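Local coordinates for protein putative dioxygenase (Nostoc punctiforme, PDB 2PEB) that is a putative dioxygenase of the Dopa 4,5-dioxygenase family that binds a zinc ion and probably acts as an oxidoreductase, at residues A[59-63]-A[64-68]; A[92-95]-A[96-100]. All coordinates share one frame; numbering follows the deposited sequence.

Interaction 1 (A[59-63]-A[64-68]); sequences VAFLP and NQFDK
The ring of F61 lies against the aliphatic start of Q65 and the backbone of F66, its CD2 3.8 Å from Q65 CB and its CE2 3.9 Å from F66 CA. Standing between its own backbone N and carbonyl carbon (chi1 46°), CG of F61 brings the ring against the turn that follows. The two phenylalanine rings only brush, CE2 of F61 coming to 4.3 Å from CD1 of F66. F66 sends its ring away from this corner, to meet the ring of F12 in its own chain and that of F66 of the second subunit. Q65 bends at chi2, and its amide stands at 79° to the F61 ring. Its NE2 donates to OD1 of N64 at 3.0 Å; the acceptor lies in the plane of the Q65 amide, whereas the donor sits above that of N64. OE1 of Q65 takes a hydrogen bond from the backbone N of E38, so both ends of this buried amide are held. A water bridges P63 O and D67 N. In the backbone, Q65 N donates to L62 O and F66 N to P63 O, both at 3.1 Å. These two i to i+3 bonds form a 3-10 turn leading from the end of strand 55-61 into helix 66-76, a tight strand-to-helix connection.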
loop_
_atom_site.group_PDB
_atom_site.type_symbol
_atom_site.label_atom_id
_atom_site.label_comp_id
_atom_site.label_asym_id
_atom_site.label_seq_id
_atom_site.Cartn_x
_atom_site.Cartn_y
_atom_site.Cartn_z
ATOM N N VAL A 59 -11.372 9.722 -0.002
ATOM C CA VAL A 59 -10.489 10.760 -0.469
ATOM C C VAL A 59 -10.094 10.372 -1.898
ATOM O O VAL A 59 -9.495 9.303 -2.077
ATOM C CB VAL A 59 -9.191 10.782 0.364
ATOM C CG1 VAL A 59 -8.331 12.011 0.023
ATOM C CG2 VAL A 59 -9.506 10.761 1.868
ATOM N N ALA A 60 -10.402 11.200 -2.885
ATOM C CA ALA A 60 -10.042 11.000 -4.296
ATOM C C ALA A 60 -8.909 11.915 -4.706
ATOM O O ALA A 60 -8.875 13.064 -4.319
ATOM C CB ALA A 60 -11.249 11.219 -5.245
ATOM N N PHE A 61 -8.022 11.413 -5.569
ATOM C CA PHE A 61 -6.958 12.227 -6.137
ATOM C C PHE A 61 -6.520 11.696 -7.484
ATOM O O PHE A 61 -6.671 10.498 -7.788
ATOM C CB PHE A 61 -5.760 12.349 -5.213
ATOM C CG PHE A 61 -5.317 11.059 -4.593
ATOM C CD1 PHE A 61 -5.943 10.576 -3.426
ATOM C CD2 PHE A 61 -4.263 10.343 -5.090
ATOM C CE1 PHE A 61 -5.556 9.402 -2.837
ATOM C CE2 PHE A 61 -3.850 9.140 -4.447
ATOM C CZ PHE A 61 -4.491 8.689 -3.340
ATOM N N LEU A 62 -5.968 12.595 -8.274
ATOM C CA LEU A 62 -5.337 12.235 -9.556
ATOM C C LEU A 62 -4.008 11.507 -9.329
ATOM O O LEU A 62 -3.451 11.572 -8.249
ATOM C CB LEU A 62 -5.108 13.468 -10.415
ATOM C CG LEU A 62 -6.390 14.118 -10.964
ATOM C CD1 LEU A 62 -6.056 15.421 -11.652
ATOM C CD2 LEU A 62 -7.108 13.142 -11.932
ATOM N N PRO A 63 -3.526 10.780 -10.349
ATOM C CA PRO A 63 -2.285 10.027 -10.178
ATOM C C PRO A 63 -1.088 10.839 -9.700
ATOM O O PRO A 63 -0.257 10.267 -8.950
ATOM C CB PRO A 63 -2.072 9.401 -11.543
ATOM C CG PRO A 63 -3.467 9.198 -12.043
ATOM C CD PRO A 63 -4.117 10.524 -11.668
ATOM N N ASN A 64 -1.001 12.125 -10.075
ATOM C CA ASN A 64 0.108 12.992 -9.634
ATOM C C ASN A 64 0.178 13.299 -8.108
ATOM O O ASN A 64 1.132 13.914 -7.636
ATOM C CB ASN A 64 0.249 14.237 -10.490
ATOM C CG ASN A 64 -0.782 15.300 -10.198
ATOM O OD1 ASN A 64 -1.522 15.255 -9.236
ATOM N ND2 ASN A 64 -0.776 16.325 -11.037
ATOM N N GLN A 65 -0.812 12.866 -7.345
ATOM C CA GLN A 65 -0.782 12.970 -5.896
ATOM C C GLN A 65 -0.425 11.682 -5.161
ATOM O O GLN A 65 -0.300 11.686 -3.941
ATOM C CB GLN A 65 -2.166 13.448 -5.439
ATOM C CG GLN A 65 -2.563 14.811 -5.956
ATOM C CD GLN A 65 -1.619 15.926 -5.554
ATOM O OE1 GLN A 65 -1.521 16.285 -4.354
ATOM N NE2 GLN A 65 -0.903 16.456 -6.521
ATOM N N PHE A 66 -0.254 10.578 -5.895
ATOM C CA PHE A 66 -0.075 9.276 -5.305
ATOM C C PHE A 66 1.173 9.282 -4.441
ATOM O O PHE A 66 1.109 8.864 -3.257
ATOM C CB PHE A 66 -0.066 8.173 -6.382
ATOM C CG PHE A 66 0.089 6.833 -5.843
ATOM C CD1 PHE A 66 -1.013 6.078 -5.461
ATOM C CD2 PHE A 66 1.363 6.277 -5.704
ATOM C CE1 PHE A 66 -0.863 4.819 -4.956
ATOM C CE2 PHE A 66 1.508 5.013 -5.191
ATOM C CZ PHE A 66 0.398 4.272 -4.796
ATOM N N ASP A 67 2.235 9.907 -4.926
ATOM C CA ASP A 67 3.498 9.912 -4.155
ATOM C C ASP A 67 3.548 11.047 -3.110
ATOM O O ASP A 67 4.572 11.240 -2.408
ATOM C CB ASP A 67 4.715 9.899 -5.080
ATOM C CG ASP A 67 4.923 11.188 -5.799
ATOM O OD1 ASP A 67 4.194 12.183 -5.538
ATOM O OD2 ASP A 67 5.851 11.194 -6.624
ATOM N N LYS A 68 2.452 11.789 -2.992
ATOM C CA LYS A 68 2.301 12.751 -1.929
ATOM C C LYS A 68 1.376 12.230 -0.861
ATOM O O LYS A 68 1.767 12.122 0.300
ATOM C CB LYS A 68 1.829 14.103 -2.479
ATOM C CG LYS A 68 2.802 14.624 -3.558
ATOM C CD LYS A 68 2.278 15.854 -4.285
ATOM C CE LYS A 68 3.259 16.334 -5.365
ATOM N NZ LYS A 68 4.673 16.004 -5.012
HETATM O O HOH W 1 2.361 10.743 -7.680
#

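Interaction 2 (A[92-95]-A[96-100]); sequences VSDH and AVYSL. With EDO (1,2-ethanediol), chain F.
CB of S93 sits over one face of the Y98 ring, a CH-pi contact 4.0 Å from the ring centroid, while OD1 of D94 comes in at the ring's edge, in its plane, 3.3 Å from CD2 of Y98. CG of Y98 lies beside the backbone N (chi1 -57°), which lays the ring back along the preceding turn. The carboxylate of D94 is held mainly by T88, whose OG1 bonds to OD1, and the hydroxyl of S93 is paired with D90. The carbonyl of S93 is gripped twice: V97 N and Y98 N, both 2.9 Å from S93 O, approach from opposite faces of its plane. A96 N bonds to V92 O and V97 N to S93 O in ordinary i to i+4 fashion, and the added i to i+5 bond from Y98 N makes a wider, pi-type turn as helix 91-96 runs out before strand 100-102. One residue on, OG of S99, held between its own backbone N and carbonyl carbon (chi1 51°), donates to H95 O at 2.7 Å from above the carbonyl plane. D94 O, by contrast, is buried here without a polar partner. Replacing Y98 by alanine would keep the backbone bond, but is likely to take the ring face from S93 CB and open a gap beside D94 OD1, which would still have T88. ND1 of H95 is taken up by A91 O, NE2 by an unidentified ligand. Beyond the turn, V97 O accepts from R77 of the second subunit, and S99 O takes a 2.6 Å hydrogen bond from O2 of an ethanediol, which also bonds to G103 O of that subunit.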
loop_
_atom_site.group_PDB
_atom_site.type_symbol
_atom_site.label_atom_id
_atom_site.label_comp_id
_atom_site.label_asym_id
_atom_site.label_seq_id
_atom_site.Cartn_x
_atom_site.Cartn_y
_atom_site.Cartn_z
ATOM N N VAL A 92 -14.561 -4.095 -9.524
ATOM C CA VAL A 92 -14.257 -5.297 -8.760
ATOM C C VAL A 92 -12.756 -5.524 -8.634
ATOM O O VAL A 92 -12.253 -5.705 -7.527
ATOM C CB VAL A 92 -14.876 -6.491 -9.345
ATOM C CG1 VAL A 92 -14.302 -7.760 -8.689
ATOM C CG2 VAL A 92 -16.416 -6.428 -9.144
ATOM N N SER A 93 -12.051 -5.487 -9.757
ATOM C CA SER A 93 -10.588 -5.643 -9.703
ATOM C C SER A 93 -9.922 -4.482 -8.966
ATOM O O SER A 93 -8.987 -4.699 -8.176
ATOM C CB SER A 93 -9.991 -5.876 -11.087
ATOM O OG SER A 93 -10.639 -6.945 -11.745
ATOM N N ASP A 94 -10.399 -3.254 -9.163
ATOM C CA ASP A 94 -9.808 -2.118 -8.478
ATOM C C ASP A 94 -9.817 -2.290 -6.946
ATOM O O ASP A 94 -8.875 -1.930 -6.289
ATOM C CB ASP A 94 -10.506 -0.797 -8.839
ATOM C CG ASP A 94 -10.216 -0.362 -10.265
ATOM O OD1 ASP A 94 -9.172 -0.780 -10.789
ATOM O OD2 ASP A 94 -10.994 0.434 -10.847
ATOM N N HIS A 95 -10.913 -2.771 -6.394
ATOM C CA HIS A 95 -10.991 -2.973 -4.951
ATOM C C HIS A 95 -10.354 -4.290 -4.469
ATOM O O HIS A 95 -9.750 -4.324 -3.419
ATOM C CB HIS A 95 -12.442 -2.993 -4.545
ATOM C CG HIS A 95 -13.104 -1.667 -4.635
ATOM N ND1 HIS A 95 -13.422 -1.067 -5.837
ATOM C CD2 HIS A 95 -13.523 -0.825 -3.670
ATOM C CE1 HIS A 95 -14.021 0.091 -5.602
ATOM N NE2 HIS A 95 -14.098 0.253 -4.291
ATOM N N ALA A 96 -10.513 -5.368 -5.231
ATOM C CA ALA A 96 -10.108 -6.664 -4.750
ATOM C C ALA A 96 -8.657 -7.074 -5.065
ATOM O O ALA A 96 -8.056 -7.837 -4.300
ATOM C CB ALA A 96 -11.090 -7.728 -5.244
ATOM N N VAL A 97 -8.147 -6.638 -6.211
ATOM C CA VAL A 97 -6.912 -7.155 -6.772
ATOM C C VAL A 97 -5.845 -6.055 -6.829
ATOM O O VAL A 97 -4.666 -6.293 -6.514
ATOM C CB VAL A 97 -7.150 -7.734 -8.192
ATOM C CG1 VAL A 97 -5.900 -8.308 -8.768
ATOM C CG2 VAL A 97 -8.262 -8.824 -8.175
ATOM N N TYR A 98 -6.252 -4.845 -7.222
ATOM C CA TYR A 98 -5.305 -3.815 -7.548
ATOM C C TYR A 98 -5.063 -2.894 -6.381
ATOM O O TYR A 98 -4.390 -1.889 -6.565
ATOM C CB TYR A 98 -5.745 -2.969 -8.770
ATOM C CG TYR A 98 -6.004 -3.711 -10.047
ATOM C CD1 TYR A 98 -5.288 -4.863 -10.383
ATOM C CD2 TYR A 98 -6.948 -3.244 -10.939
ATOM C CE1 TYR A 98 -5.499 -5.503 -11.572
ATOM C CE2 TYR A 98 -7.173 -3.879 -12.127
ATOM C CZ TYR A 98 -6.467 -5.026 -12.417
ATOM O OH TYR A 98 -6.712 -5.651 -13.579
ATOM N N SER A 99 -5.610 -3.186 -5.215
ATOM C CA SER A 99 -5.583 -2.251 -4.126
ATOM C C SER A 99 -4.381 -2.524 -3.213
ATOM O O SER A 99 -3.648 -3.512 -3.418
ATOM C CB SER A 99 -6.901 -2.333 -3.324
ATOM O OG SER A 99 -7.172 -3.678 -2.994
ATOM N N LEU A 100 -4.177 -1.645 -2.254
ATOM C CA LEU A 100 -3.217 -1.851 -1.176
ATOM C C LEU A 100 -3.841 -1.405 0.123
ATOM O O LEU A 100 -4.789 -0.604 0.112
ATOM C CB LEU A 100 -1.942 -1.049 -1.448
ATOM C CG LEU A 100 -2.010 0.456 -1.439
ATOM C CD1 LEU A 100 -2.065 1.014 -0.003
ATOM C CD2 LEU A 100 -0.810 1.009 -2.285
HETATM C C1 EDO F . -6.036 -6.251 -1.499
HETATM O O1 EDO F . -5.406 -6.922 -0.408
HETATM C C2 EDO F . -5.034 -6.260 -2.622
HETATM O O2 EDO F . -3.777 -5.786 -2.099
#

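Interaction 1 comes first along the chain, and the centres of the two contacts are about 17 Å apart. Both are junctions between strand and helix: interaction 1 leads from strand 55-61 into helix 66-76, and interaction 2 from helix 91-96 towards strand 100-102. They meet at one point, where CZ of F66 packs 4.3 Å from CD2 of L100. Both also reach the second subunit. The zinc ion, bound by H13, H15 and H85, relates to each differently: the F61 side chain is about 9 Å from the metal, whereas the H95 ring meets that of the zinc-binding H85, and NE2 of H95 hydrogen-bonds to the unidentified molecule, consistent with a place beside the metal pocket.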